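Long-range contacts in ABC transporter (Caldanaerobius, PDB 4G68), which probably serves as the solute-binding protein of an ABC transporter, capturing xylan-derived sugars for uptake by this thermophilic bacterium: residues R260-Q269 and D281-L292; G295-P303 and L373-A383. All blocks are in the same frame, centred on the assembly; numbering follows the deposited sequence.

How the contacts relate
The two contacts sit side by side, their centres about 16 Å apart, and follow one another along the chain. Both are partly buried and share no element. Contact 1 joins helix 260-268 to the short helix 283-286 and the loop after it; contact 2 lays helix 372-382 over one face of the sheet, on strand 297-300 and its neighbour 144-160. The buried middle of each is apolar: the Phe267-Phe285 pair in contact 1, Ala299 among Leu373, Ile377 and Ile381 in contact 2. Polar links flank these, among them the Arg260 salt bridge and the water at Arg301. Apolar packing makes the contacts continuous: Val286 CG1 lies 3.4 Å from Leu373 CD2, and Phe267 reaches Ile297.

Contact 1 (R260-Q269 and D281-L292); sequences RDEATAEFNQ and DAAAFVSDPSSL
Phe267 drives the edge of its ring into the face of Phe285, a T-shaped pair with centroids 4.8 Å apart and planes at 70°. Phe267 CD2 stands over the centre of the Phe285 ring, while the backbone oxygen of Asp281 lies over the opposite face. With its CG turned away from the backbone N (chi1 -165°), Phe267 is directed across to this ring. Thr264 comes up to the rim of Phe285, and its CB also packs on the methyl of Ala284. The threonine hydroxyl is satisfied within its own helix: OG1 donates to Asp261 O, which also accepts from the backbone N of Ala265 on the same face of its plane.

At one end, Arg260 NH1 forms a salt bridge with Asp281 OD1 at 2.7 Å, though as a hydrogen bond it is bent and weak. The chain of Arg260 bends at chi2 and chi3, which brings NE to Asp261 OD1 at 2.8 Å as well, so one guanidinium serves two carboxylates. The other oxygen of Asp281, OD2, is bound by the hydroxyl of Tyr275 on strand 274-278.

At the other end the link is backbone to backbone: Leu292 N donates to Asn268 O at 2.8 Å, at an N-H...O angle of 164°. Asn268 CB rests 3.5 Å from Ser291 OG. Ser291 OG donates to Phe285 O at 2.6 Å and accepts from the backbone N of Val293, so the hydroxyl is used in both roles. Asp288 OD1 accepts from Ser290 N in an Asx turn that shapes the loop. The two segments are thus joined by an aromatic centre between a charged end and a backbone-bonded end, and sharing Arg260 between two aspartates probably eases the repulsion between their like charges.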
ATOM      1  N   ARG C 260      10.727   6.307  -0.256  1.00 28.42           N
ATOM      2  CA  ARG C 260       9.673   6.247   0.770  1.00 28.32           C
ATOM      3  C   ARG C 260      10.299   6.273   2.195  1.00 26.98           C
ATOM      4  O   ARG C 260       9.834   7.022   3.051  1.00 27.39           O
ATOM      5  CB  ARG C 260       8.828   4.977   0.562  1.00 27.10           C
ATOM      6  CG  ARG C 260       7.668   4.769   1.556  1.00 25.66           C
ATOM      7  CD  ARG C 260       8.064   3.992   2.823  1.00 26.18           C
ATOM      8  NE  ARG C 260       8.570   2.661   2.542  1.00 22.62           N
ATOM      9  CZ  ARG C 260       7.814   1.563   2.448  1.00 28.15           C
ATOM     10  NH1 ARG C 260       6.457   1.605   2.602  1.00 25.36           N
ATOM     11  NH2 ARG C 260       8.418   0.387   2.185  1.00 28.28           N
ATOM     12  N   ASP C 261      11.308   5.424   2.413  1.00 28.69           N
ATOM     13  CA  ASP C 261      11.946   5.275   3.748  1.00 29.28           C
ATOM     14  C   ASP C 261      12.648   6.556   4.235  1.00 28.42           C
ATOM     15  O   ASP C 261      12.692   6.826   5.425  1.00 27.65           O
ATOM     16  CB  ASP C 261      12.969   4.147   3.751  1.00 31.21           C
ATOM     17  CG  ASP C 261      12.344   2.751   3.678  1.00 33.28           C
ATOM     18  OD1 ASP C 261      11.110   2.595   3.667  1.00 30.68           O
ATOM     19  OD2 ASP C 261      13.132   1.791   3.629  1.00 30.82           O
ATOM     20  N   GLU C 262      13.229   7.322   3.314  1.00 29.35           N
ATOM     21  CA  GLU C 262      13.791   8.621   3.640  1.00 30.54           C
ATOM     22  C   GLU C 262      12.678   9.602   4.008  1.00 31.43           C
ATOM     23  O   GLU C 262      12.844  10.466   4.853  1.00 31.04           O
ATOM     24  CB  GLU C 262      14.635   9.143   2.479  1.00 30.79           C
ATOM     25  CG  GLU C 262      15.878   8.248   2.274  1.00 33.32           C
ATOM     26  CD  GLU C 262      16.907   8.768   1.294  1.00 31.63           C
ATOM     27  OE1 GLU C 262      16.626   8.913   0.097  1.00 30.25           O
ATOM     28  OE2 GLU C 262      18.049   8.969   1.723  1.00 35.79           O
ATOM     29  N   ALA C 263      11.526   9.461   3.356  1.00 30.50           N
ATOM     30  CA  ALA C 263      10.399  10.329   3.671  1.00 28.93           C
ATOM     31  C   ALA C 263       9.769  10.042   5.043  1.00 29.73           C
ATOM     32  O   ALA C 263       9.516  10.968   5.807  1.00 27.20           O
ATOM     33  CB  ALA C 263       9.355  10.248   2.567  1.00 26.29           C
ATOM     34  N   THR C 264       9.507   8.757   5.347  1.00 32.68           N
ATOM     35  CA  THR C 264       9.027   8.356   6.673  1.00 26.96           C
ATOM     36  C   THR C 264      10.038   8.772   7.809  1.00 28.88           C
ATOM     37  O   THR C 264       9.654   9.149   8.929  1.00 24.62           O
ATOM     38  CB  THR C 264       8.678   6.822   6.723  1.00 30.65           C
ATOM     39  OG1 THR C 264       9.842   6.056   6.392  1.00 27.30           O
ATOM     40  CG2 THR C 264       7.598   6.496   5.693  1.00 24.21           C
ATOM     41  N   ALA C 265      11.329   8.722   7.519  1.00 24.89           N
ATOM     42  CA  ALA C 265      12.306   9.212   8.509  1.00 26.79           C
ATOM     43  C   ALA C 265      12.182  10.753   8.714  1.00 27.85           C
ATOM     44  O   ALA C 265      12.188  11.228   9.861  1.00 28.22           O
ATOM     45  CB  ALA C 265      13.724   8.810   8.093  1.00 27.79           C
ATOM     46  N   GLU C 266      12.010  11.503   7.619  1.00 28.51           N
ATOM     47  CA  GLU C 266      11.645  12.921   7.681  1.00 31.30           C
ATOM     48  C   GLU C 266      10.487  13.167   8.645  1.00 32.76           C
ATOM     49  O   GLU C 266      10.617  13.893   9.647  1.00 29.88           O
ATOM     50  CB  GLU C 266      11.193  13.392   6.318  1.00 39.27           C
ATOM     51  CG  GLU C 266      12.136  14.418   5.730  1.00 48.46           C
ATOM     52  CD  GLU C 266      11.624  15.028   4.436  1.00 54.29           C
ATOM     53  OE1 GLU C 266      10.486  14.844   4.000  1.00 52.03           O
ATOM     54  OE2 GLU C 266      12.418  15.717   3.803  1.00 63.11           O
ATOM     55  N   PHE C 267       9.357  12.531   8.330  1.00 28.06           N
ATOM     56  CA  PHE C 267       8.137  12.711   9.094  1.00 26.10           C
ATOM     57  C   PHE C 267       8.243  12.256  10.514  1.00 25.60           C
ATOM     58  O   PHE C 267       7.654  12.911  11.379  1.00 26.05           O
ATOM     59  CB  PHE C 267       6.984  11.961   8.475  1.00 26.51           C
ATOM     60  CG  PHE C 267       5.629  12.377   9.006  1.00 24.11           C
ATOM     61  CD1 PHE C 267       5.195  13.692   8.894  1.00 26.35           C
ATOM     62  CD2 PHE C 267       4.787  11.452   9.591  1.00 23.43           C
ATOM     63  CE1 PHE C 267       3.938  14.067   9.352  1.00 26.73           C
ATOM     64  CE2 PHE C 267       3.516  11.803  10.023  1.00 24.29           C
ATOM     65  CZ  PHE C 267       3.095  13.123   9.931  1.00 26.27           C
ATOM     66  N   ASN C 268       8.948  11.147  10.745  1.00 25.69           N
ATOM     67  CA  ASN C 268       9.081  10.607  12.103  1.00 26.45           C
ATOM     68  C   ASN C 268      10.051  11.383  12.975  1.00 26.97           C
ATOM     69  O   ASN C 268      10.019  11.239  14.204  1.00 27.21           O
ATOM     70  CB  ASN C 268       9.159   9.043  12.204  1.00 24.91           C
ATOM     71  CG  ASN C 268      10.567   8.462  12.059  1.00 25.84           C
ATOM     72  OD1 ASN C 268      11.578   9.154  12.063  1.00 22.68           O
ATOM     73  ND2 ASN C 268      10.624   7.135  11.936  1.00 24.12           N
ATOM     74  N   GLN C 269      10.886  12.219  12.332  1.00 27.48           N
ATOM     75  CA  GLN C 269      11.760  13.149  13.066  1.00 29.74           C
ATOM     76  C   GLN C 269      11.081  14.498  13.311  1.00 29.78           C
ATOM     77  O   GLN C 269      11.689  15.422  13.840  1.00 29.19           O
ATOM     78  CB  GLN C 269      13.089  13.320  12.321  1.00 29.14           C
ATOM     79  CG  GLN C 269      13.957  12.060  12.336  1.00 28.06           C
ATOM     80  CD  GLN C 269      14.226  11.529  13.742  1.00 31.23           C
ATOM     81  OE1 GLN C 269      13.662  10.496  14.170  1.00 37.36           O
ATOM     82  NE2 GLN C 269      15.076  12.227  14.473  1.00 28.87           N
ATOM     83  N   ASP C 281       2.728   2.417   6.314  1.00 19.07           N
ATOM     84  CA  ASP C 281       3.706   3.403   6.783  1.00 18.32           C
ATOM     85  C   ASP C 281       3.501   3.833   8.209  1.00 17.84           C
ATOM     86  O   ASP C 281       4.409   4.379   8.830  1.00 22.45           O
ATOM     87  CB  ASP C 281       3.814   4.597   5.814  1.00 19.10           C
ATOM     88  CG  ASP C 281       4.526   4.211   4.508  1.00 19.63           C
ATOM     89  OD1 ASP C 281       5.212   3.133   4.471  1.00 16.15           O
ATOM     90  OD2 ASP C 281       4.388   5.016   3.547  1.00 19.79           O
ATOM     91  N   ALA C 282       2.334   3.556   8.774  1.00 18.84           N
ATOM     92  CA  ALA C 282       2.081   3.884  10.211  1.00 18.74           C
ATOM     93  C   ALA C 282       3.138   3.445  11.135  1.00 21.84           C
ATOM     94  O   ALA C 282       3.527   4.227  12.001  1.00 23.20           O
ATOM     95  CB  ALA C 282       0.763   3.325  10.678  1.00 18.34           C
ATOM     96  N   ALA C 283       3.631   2.208  10.952  1.00 22.20           N
ATOM     97  CA  ALA C 283       4.609   1.612  11.889  1.00 23.70           C
ATOM     98  C   ALA C 283       5.885   2.435  11.985  1.00 24.04           C
ATOM     99  O   ALA C 283       6.454   2.481  13.047  1.00 21.87           O
ATOM    100  CB  ALA C 283       4.948   0.160  11.509  1.00 21.28           C
ATOM    101  N   ALA C 284       6.288   3.106  10.890  1.00 24.49           N
ATOM    102  CA  ALA C 284       7.500   4.000  10.919  1.00 24.68           C
ATOM    103  C   ALA C 284       7.318   5.173  11.872  1.00 22.10           C
ATOM    104  O   ALA C 284       8.305   5.807  12.275  1.00 25.24           O
ATOM    105  CB  ALA C 284       7.846   4.515   9.522  1.00 23.76           C
ATOM    106  N   PHE C 285       6.066   5.490  12.205  1.00 22.17           N
ATOM    107  CA  PHE C 285       5.790   6.693  13.035  1.00 21.75           C
ATOM    108  C   PHE C 285       5.548   6.309  14.501  1.00 25.25           C
ATOM    109  O   PHE C 285       5.885   7.074  15.429  1.00 26.85           O
ATOM    110  CB  PHE C 285       4.626   7.583  12.477  1.00 21.85           C
ATOM    111  CG  PHE C 285       4.646   7.758  10.967  1.00 19.26           C
ATOM    112  CD1 PHE C 285       5.842   7.812  10.273  1.00 17.59           C
ATOM    113  CD2 PHE C 285       3.443   7.931  10.247  1.00 20.67           C
ATOM    114  CE1 PHE C 285       5.854   7.992   8.902  1.00 22.81           C
ATOM    115  CE2 PHE C 285       3.448   8.118   8.890  1.00 22.25           C
ATOM    116  CZ  PHE C 285       4.660   8.167   8.205  1.00 21.55           C
ATOM    117  N   VAL C 286       4.984   5.115  14.701  1.00 27.33           N
ATOM    118  CA  VAL C 286       4.523   4.709  16.019  1.00 27.07           C
ATOM    119  C   VAL C 286       5.163   3.408  16.527  1.00 29.77           C
ATOM    120  O   VAL C 286       4.973   3.025  17.694  1.00 27.93           O
ATOM    121  CB  VAL C 286       2.981   4.651  16.042  1.00 31.62           C
ATOM    122  CG1 VAL C 286       2.415   6.010  15.628  1.00 29.83           C
ATOM    123  CG2 VAL C 286       2.418   3.555  15.120  1.00 29.53           C
ATOM    124  N   SER C 287       5.925   2.736  15.673  1.00 26.65           N
ATOM    125  CA  SER C 287       6.582   1.520  16.133  1.00 30.52           C
ATOM    126  C   SER C 287       8.098   1.561  16.052  1.00 29.86           C
ATOM    127  O   SER C 287       8.748   0.914  16.834  1.00 28.20           O
ATOM    128  CB  SER C 287       6.060   0.309  15.357  1.00 29.78           C
ATOM    129  OG  SER C 287       4.671   0.155  15.573  1.00 31.39           O
ATOM    130  N   ASP C 288       8.624   2.265  15.056  1.00 27.43           N
ATOM    131  CA  ASP C 288      10.077   2.409  14.864  1.00 31.41           C
ATOM    132  C   ASP C 288      10.653   3.079  16.105  1.00 32.98           C
ATOM    133  O   ASP C 288      10.192   4.158  16.490  1.00 33.04           O
ATOM    134  CB  ASP C 288      10.324   3.283  13.632  1.00 30.99           C
ATOM    135  CG  ASP C 288      11.770   3.315  13.204  1.00 32.08           C
ATOM    136  OD1 ASP C 288      12.675   3.191  14.064  1.00 35.44           O
ATOM    137  OD2 ASP C 288      11.992   3.472  11.996  1.00 32.86           O
ATOM    138  N   PRO C 289      11.663   2.450  16.742  1.00 34.84           N
ATOM    139  CA  PRO C 289      12.191   3.007  17.970  1.00 34.25           C
ATOM    140  C   PRO C 289      12.805   4.396  17.807  1.00 32.37           C
ATOM    141  O   PRO C 289      12.936   5.090  18.811  1.00 33.66           O
ATOM    142  CB  PRO C 289      13.260   1.978  18.388  1.00 34.90           C
ATOM    143  CG  PRO C 289      12.922   0.723  17.653  1.00 34.46           C
ATOM    144  CD  PRO C 289      12.400   1.232  16.345  1.00 35.56           C
ATOM    145  N   SER C 290      13.147   4.778  16.571  1.00 34.14           N
ATOM    146  CA  SER C 290      13.816   6.066  16.240  1.00 35.18           C
ATOM    147  C   SER C 290      12.816   7.211  16.224  1.00 33.81           C
ATOM    148  O   SER C 290      13.194   8.385  16.380  1.00 31.54           O
ATOM    149  CB  SER C 290      14.456   6.016  14.843  1.00 38.39           C
ATOM    150  OG  SER C 290      15.619   5.214  14.839  1.00 42.96           O
ATOM    151  N   SER C 291      11.541   6.866  16.017  1.00 30.06           N
ATOM    152  CA  SER C 291      10.507   7.896  15.914  1.00 29.00           C
ATOM    153  C   SER C 291      10.462   8.854  17.108  1.00 29.82           C
ATOM    154  O   SER C 291      10.578   8.425  18.269  1.00 30.76           O
ATOM    155  CB  SER C 291       9.138   7.278  15.681  1.00 30.30           C
ATOM    156  OG  SER C 291       8.173   8.322  15.500  1.00 27.10           O
ATOM    157  N   LEU C 292      10.284  10.147  16.808  1.00 27.48           N
ATOM    158  CA  LEU C 292      10.051  11.213  17.783  1.00 24.89           C
ATOM    159  C   LEU C 292       8.618  11.747  17.776  1.00 24.06           C
ATOM    160  O   LEU C 292       8.283  12.766  18.449  1.00 20.61           O
ATOM    161  CB  LEU C 292      11.008  12.381  17.504  1.00 29.08           C
ATOM    162  CG  LEU C 292      12.484  11.975  17.480  1.00 30.03           C
ATOM    163  CD1 LEU C 292      13.325  13.190  17.137  1.00 31.73           C
ATOM    164  CD2 LEU C 292      12.885  11.390  18.827  1.00 28.27           C
TER

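Contact 2 (G295-P303 and L373-A383); sequences GKIEAVRFP and LEIQIMNNIVA
Ala299 CB sits between Leu373 CD1, at 3.8 Å, and Ile377 CG1, at 3.7 Å, with Ile381 CD1 slightly farther off. Leu373 also reaches along the strand, where both its methyls meet Ile297 CG2. This is the tight part, and strand 144-160 adds Val156 to it, touching Ala299 and Ile377. Strand and helix run in nearly the same direction, 30° apart, and Asn380 ND2 fastens them by donating to Ala299 O at 2.7 Å, almost in line with the carbonyl.

Beyond the strand the packing gives way to polar and water-mediated contacts. Arg301, extended from CG to NE, lays one face of its guanidinium over Asn380 O, which stands 2.9 Å above the plane without a hydrogen bond. Arg301 NE instead donates to a water at 2.8 Å, and that water donates to Ile381 O. With an alanine here, the guanidinium would be gone from above Asn380 O, and the water on Ile381 O would probably lose its tie to the strand's end. Close apolar contact and a direct amide bond therefore seat the helix on the strand, whereas its C-terminal end is joined partly through solvent.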
ATOM      1  N   GLY C 295       2.553   9.226  19.450  1.00 26.63           N
ATOM      2  CA  GLY C 295       1.558   9.927  20.290  1.00 27.86           C
ATOM      3  C   GLY C 295       1.207  11.313  19.759  1.00 28.53           C
ATOM      4  O   GLY C 295       0.216  11.888  20.160  1.00 31.06           O
ATOM      5  N   LYS C 296       1.981  11.806  18.795  1.00 26.34           N
ATOM      6  CA  LYS C 296       1.741  13.114  18.175  1.00 27.06           C
ATOM      7  C   LYS C 296       0.956  13.075  16.849  1.00 27.27           C
ATOM      8  O   LYS C 296       0.658  14.143  16.267  1.00 20.74           O
ATOM      9  CB  LYS C 296       3.099  13.800  17.945  1.00 26.85           C
ATOM     10  CG  LYS C 296       3.899  13.854  19.214  1.00 26.79           C
ATOM     11  CD  LYS C 296       5.050  14.812  19.068  1.00 32.79           C
ATOM     12  CE  LYS C 296       5.866  14.849  20.352  1.00 33.53           C
ATOM     13  NZ  LYS C 296       7.026  15.773  20.140  1.00 31.59           N
ATOM     14  N   ILE C 297       0.652  11.858  16.383  1.00 24.12           N
ATOM     15  CA  ILE C 297       0.142  11.593  14.998  1.00 23.17           C
ATOM     16  C   ILE C 297      -1.311  11.136  14.938  1.00 26.38           C
ATOM     17  O   ILE C 297      -1.728  10.180  15.659  1.00 29.46           O
ATOM     18  CB  ILE C 297       0.986  10.504  14.242  1.00 22.29           C
ATOM     19  CG1 ILE C 297       2.481  10.920  14.049  1.00 23.44           C
ATOM     20  CG2 ILE C 297       0.240   9.980  12.962  1.00 16.05           C
ATOM     21  CD1 ILE C 297       2.784  12.399  13.788  1.00 26.36           C
ATOM     22  N   GLU C 298      -2.067  11.799  14.054  1.00 25.76           N
ATOM     23  CA  GLU C 298      -3.483  11.527  13.802  1.00 28.10           C
ATOM     24  C   GLU C 298      -3.645  11.080  12.340  1.00 27.90           C
ATOM     25  O   GLU C 298      -3.044  11.691  11.422  1.00 23.44           O
ATOM     26  CB  GLU C 298      -4.299  12.797  13.996  1.00 27.41           C
ATOM     27  CG  GLU C 298      -5.781  12.557  14.098  1.00 33.90           C
ATOM     28  CD  GLU C 298      -6.603  13.834  13.959  1.00 32.86           C
ATOM     29  OE1 GLU C 298      -6.002  14.929  13.837  1.00 36.31           O
ATOM     30  OE2 GLU C 298      -7.845  13.720  13.946  1.00 31.36           O
ATOM     31  N   ALA C 299      -4.428  10.016  12.143  1.00 24.61           N
ATOM     32  CA  ALA C 299      -4.829   9.523  10.838  1.00 21.22           C
ATOM     33  C   ALA C 299      -6.247  10.028  10.478  1.00 23.78           C
ATOM     34  O   ALA C 299      -7.218   9.830  11.229  1.00 25.56           O
ATOM     35  CB  ALA C 299      -4.819   7.977  10.822  1.00 26.00           C
ATOM     36  N   VAL C 300      -6.347  10.651   9.307  1.00 21.91           N
ATOM     37  CA  VAL C 300      -7.607  11.102   8.686  1.00 21.30           C
ATOM     38  C   VAL C 300      -7.769  10.644   7.202  1.00 22.25           C
ATOM     39  O   VAL C 300      -6.804  10.281   6.534  1.00 21.57           O
ATOM     40  CB  VAL C 300      -7.816  12.650   8.848  1.00 21.52           C
ATOM     41  CG1 VAL C 300      -7.690  13.081  10.318  1.00 19.57           C
ATOM     42  CG2 VAL C 300      -6.849  13.448   7.965  1.00 20.91           C
ATOM     43  N   ARG C 301      -9.003  10.624   6.730  1.00 23.70           N
ATOM     44  CA  ARG C 301      -9.307  10.433   5.323  1.00 23.27           C
ATOM     45  C   ARG C 301      -8.674  11.508   4.494  1.00 22.53           C
ATOM     46  O   ARG C 301      -8.404  12.610   5.001  1.00 27.57           O
ATOM     47  CB  ARG C 301     -10.804  10.547   5.103  1.00 26.26           C
ATOM     48  CG  ARG C 301     -11.528   9.299   5.554  1.00 29.95           C
ATOM     49  CD  ARG C 301     -12.992   9.395   5.213  1.00 30.30           C
ATOM     50  NE  ARG C 301     -13.592   8.250   5.842  1.00 32.56           N
ATOM     51  CZ  ARG C 301     -14.400   8.330   6.878  1.00 34.97           C
ATOM     52  NH1 ARG C 301     -14.718   9.535   7.362  1.00 36.04           N
ATOM     53  NH2 ARG C 301     -14.896   7.218   7.401  1.00 39.86           N
ATOM     54  N   PHE C 302      -8.451  11.226   3.223  1.00 21.23           N
ATOM     55  CA  PHE C 302      -8.038  12.324   2.315  1.00 23.13           C
ATOM     56  C   PHE C 302      -9.236  13.263   2.237  1.00 18.71           C
ATOM     57  O   PHE C 302     -10.376  12.797   2.382  1.00 21.20           O
ATOM     58  CB  PHE C 302      -7.596  11.814   0.942  1.00 23.73           C
ATOM     59  CG  PHE C 302      -6.831  12.845   0.142  1.00 22.81           C
ATOM     60  CD1 PHE C 302      -5.428  13.039   0.322  1.00 23.01           C
ATOM     61  CD2 PHE C 302      -7.530  13.698  -0.735  1.00 24.40           C
ATOM     62  CE1 PHE C 302      -4.743  14.003  -0.405  1.00 19.32           C
ATOM     63  CE2 PHE C 302      -6.850  14.672  -1.451  1.00 20.94           C
ATOM     64  CZ  PHE C 302      -5.471  14.815  -1.304  1.00 23.83           C
ATOM     65  N   PRO C 303      -8.979  14.585   2.095  1.00 24.13           N
ATOM     66  CA  PRO C 303     -10.037  15.568   2.053  1.00 24.46           C
ATOM     67  C   PRO C 303     -10.990  15.415   0.852  1.00 25.91           C
ATOM     68  O   PRO C 303     -10.645  14.807  -0.197  1.00 27.00           O
ATOM     69  CB  PRO C 303      -9.273  16.897   1.911  1.00 25.90           C
ATOM     70  CG  PRO C 303      -7.969  16.697   2.573  1.00 26.32           C
ATOM     71  CD  PRO C 303      -7.667  15.232   2.403  1.00 22.25           C
ATOM     72  N   LEU C 373      -3.083   4.571  16.705  1.00 27.15           N
ATOM     73  CA  LEU C 373      -3.037   4.992  15.318  1.00 20.27           C
ATOM     74  C   LEU C 373      -3.570   3.901  14.369  1.00 21.38           C
ATOM     75  O   LEU C 373      -4.320   4.189  13.419  1.00 21.08           O
ATOM     76  CB  LEU C 373      -1.609   5.423  14.920  1.00 21.67           C
ATOM     77  CG  LEU C 373      -1.415   6.064  13.541  1.00 22.94           C
ATOM     78  CD1 LEU C 373      -2.183   7.384  13.443  1.00 21.84           C
ATOM     79  CD2 LEU C 373       0.086   6.311  13.222  1.00 23.42           C
ATOM     80  N   GLU C 374      -3.247   2.652  14.666  1.00 21.15           N
ATOM     81  CA  GLU C 374      -3.846   1.520  13.956  1.00 21.94           C
ATOM     82  C   GLU C 374      -5.384   1.475  14.028  1.00 20.31           C
ATOM     83  O   GLU C 374      -6.070   1.221  13.023  1.00 22.18           O
ATOM     84  CB  GLU C 374      -3.273   0.210  14.513  1.00 18.85           C
ATOM     85  CG  GLU C 374      -3.796  -1.077  13.852  1.00 20.57           C
ATOM     86  CD  GLU C 374      -3.240  -1.378  12.435  1.00 23.81           C
ATOM     87  OE1 GLU C 374      -2.605  -0.511  11.778  1.00 24.30           O
ATOM     88  OE2 GLU C 374      -3.517  -2.498  11.949  1.00 22.18           O
ATOM     89  N   ILE C 375      -5.906   1.595  15.244  1.00 21.87           N
ATOM     90  CA  ILE C 375      -7.341   1.650  15.524  1.00 22.13           C
ATOM     91  C   ILE C 375      -7.970   2.848  14.794  1.00 22.33           C
ATOM     92  O   ILE C 375      -9.075   2.774  14.165  1.00 22.85           O
ATOM     93  CB  ILE C 375      -7.552   1.813  17.036  1.00 23.20           C
ATOM     94  CG1 ILE C 375      -7.045   0.561  17.751  1.00 25.05           C
ATOM     95  CG2 ILE C 375      -9.028   1.988  17.383  1.00 24.88           C
ATOM     96  CD1 ILE C 375      -6.849   0.713  19.239  1.00 27.33           C
ATOM     97  N   GLN C 376      -7.261   3.953  14.847  1.00 21.76           N
ATOM     98  CA  GLN C 376      -7.751   5.187  14.208  1.00 22.76           C
ATOM     99  C   GLN C 376      -7.930   5.036  12.681  1.00 21.76           C
ATOM    100  O   GLN C 376      -8.969   5.451  12.114  1.00 17.42           O
ATOM    101  CB  GLN C 376      -6.896   6.401  14.596  1.00 23.71           C
ATOM    102  CG  GLN C 376      -7.680   7.706  14.385  1.00 27.08           C
ATOM    103  CD  GLN C 376      -6.898   8.958  14.718  1.00 30.17           C
ATOM    104  OE1 GLN C 376      -7.437   9.915  15.316  1.00 28.98           O
ATOM    105  NE2 GLN C 376      -5.620   8.947  14.372  1.00 27.97           N
ATOM    106  N   ILE C 377      -6.910   4.435  12.044  1.00 20.20           N
ATOM    107  CA  ILE C 377      -6.964   4.095  10.647  1.00 18.97           C
ATOM    108  C   ILE C 377      -8.239   3.290  10.424  1.00 20.64           C
ATOM    109  O   ILE C 377      -9.048   3.677   9.598  1.00 24.91           O
ATOM    110  CB  ILE C 377      -5.690   3.387  10.107  1.00 18.36           C
ATOM    111  CG1 ILE C 377      -4.524   4.384  10.045  1.00 18.04           C
ATOM    112  CG2 ILE C 377      -5.964   2.874   8.687  1.00 16.46           C
ATOM    113  CD1 ILE C 377      -3.129   3.772   9.812  1.00 19.90           C
ATOM    114  N   MET C 378      -8.430   2.188  11.154  1.00 21.40           N
ATOM    115  CA  MET C 378      -9.700   1.460  11.074  1.00 27.40           C
ATOM    116  C   MET C 378     -10.949   2.374  11.158  1.00 30.35           C
ATOM    117  O   MET C 378     -11.805   2.366  10.251  1.00 33.22           O
ATOM    118  CB  MET C 378      -9.749   0.392  12.153  1.00 25.00           C
ATOM    119  CG  MET C 378      -9.068  -0.891  11.737  1.00 27.50           C
ATOM    120  SD  MET C 378      -9.270  -2.218  12.970  1.00 28.30           S
ATOM    121  CE  MET C 378     -10.931  -2.573  12.880  1.00 33.53           C
ATOM    122  N   ASN C 379     -11.010   3.183  12.215  1.00 32.83           N
ATOM    123  CA  ASN C 379     -12.135   4.102  12.503  1.00 31.80           C
ATOM    124  C   ASN C 379     -12.343   5.337  11.604  1.00 28.46           C
ATOM    125  O   ASN C 379     -13.459   5.609  11.142  1.00 28.60           O
ATOM    126  CB  ASN C 379     -11.987   4.578  13.949  1.00 34.77           C
ATOM    127  CG  ASN C 379     -12.235   3.468  14.933  1.00 33.36           C
ATOM    128  OD1 ASN C 379     -12.689   2.368  14.554  1.00 33.61           O
ATOM    129  ND2 ASN C 379     -11.965   3.742  16.197  1.00 34.15           N
ATOM    130  N   ASN C 380     -11.298   6.123  11.430  1.00 26.47           N
ATOM    131  CA  ASN C 380     -11.366   7.291  10.550  1.00 26.85           C
ATOM    132  C   ASN C 380     -11.342   6.979   9.066  1.00 23.62           C
ATOM    133  O   ASN C 380     -11.803   7.818   8.293  1.00 26.13           O
ATOM    134  CB  ASN C 380     -10.270   8.283  10.870  1.00 24.34           C
ATOM    135  CG  ASN C 380     -10.455   8.925  12.249  1.00 32.94           C
ATOM    136  OD1 ASN C 380     -11.381   8.562  13.017  1.00 31.94           O
ATOM    137  ND2 ASN C 380      -9.542   9.853  12.594  1.00 28.17           N
ATOM    138  N   ILE C 381     -10.815   5.813   8.647  1.00 21.90           N
ATOM    139  CA  ILE C 381     -10.698   5.529   7.208  1.00 21.28           C
ATOM    140  C   ILE C 381     -11.484   4.315   6.729  1.00 22.40           C
ATOM    141  O   ILE C 381     -12.337   4.410   5.799  1.00 23.73           O
ATOM    142  CB  ILE C 381      -9.205   5.393   6.706  1.00 21.52           C
ATOM    143  CG1 ILE C 381      -8.464   6.727   6.770  1.00 25.19           C
ATOM    144  CG2 ILE C 381      -9.182   4.974   5.237  1.00 23.29           C
ATOM    145  CD1 ILE C 381      -7.718   6.964   8.055  1.00 22.03           C
ATOM    146  N   VAL C 382     -11.187   3.166   7.317  1.00 20.49           N
ATOM    147  CA  VAL C 382     -11.761   1.978   6.747  1.00 24.96           C
ATOM    148  C   VAL C 382     -13.276   1.795   7.061  1.00 27.23           C
ATOM    149  O   VAL C 382     -14.060   1.533   6.159  1.00 26.68           O
ATOM    150  CB  VAL C 382     -10.914   0.726   7.051  1.00 25.91           C
ATOM    151  CG1 VAL C 382     -11.494  -0.459   6.294  1.00 22.47           C
ATOM    152  CG2 VAL C 382      -9.467   0.931   6.592  1.00 21.62           C
ATOM    153  N   ALA C 383     -13.651   1.965   8.331  1.00 30.22           N
ATOM    154  CA  ALA C 383     -15.047   1.752   8.804  1.00 32.78           C
ATOM    155  C   ALA C 383     -16.109   2.526   7.994  1.00 34.89           C
ATOM    156  O   ALA C 383     -15.948   3.715   7.721  1.00 33.99           O
ATOM    157  CB  ALA C 383     -15.140   2.105  10.292  1.00 33.68           C
TER
HETATM  158  O   HOH W   1     -12.499   6.603   3.816  1.00 23.65           O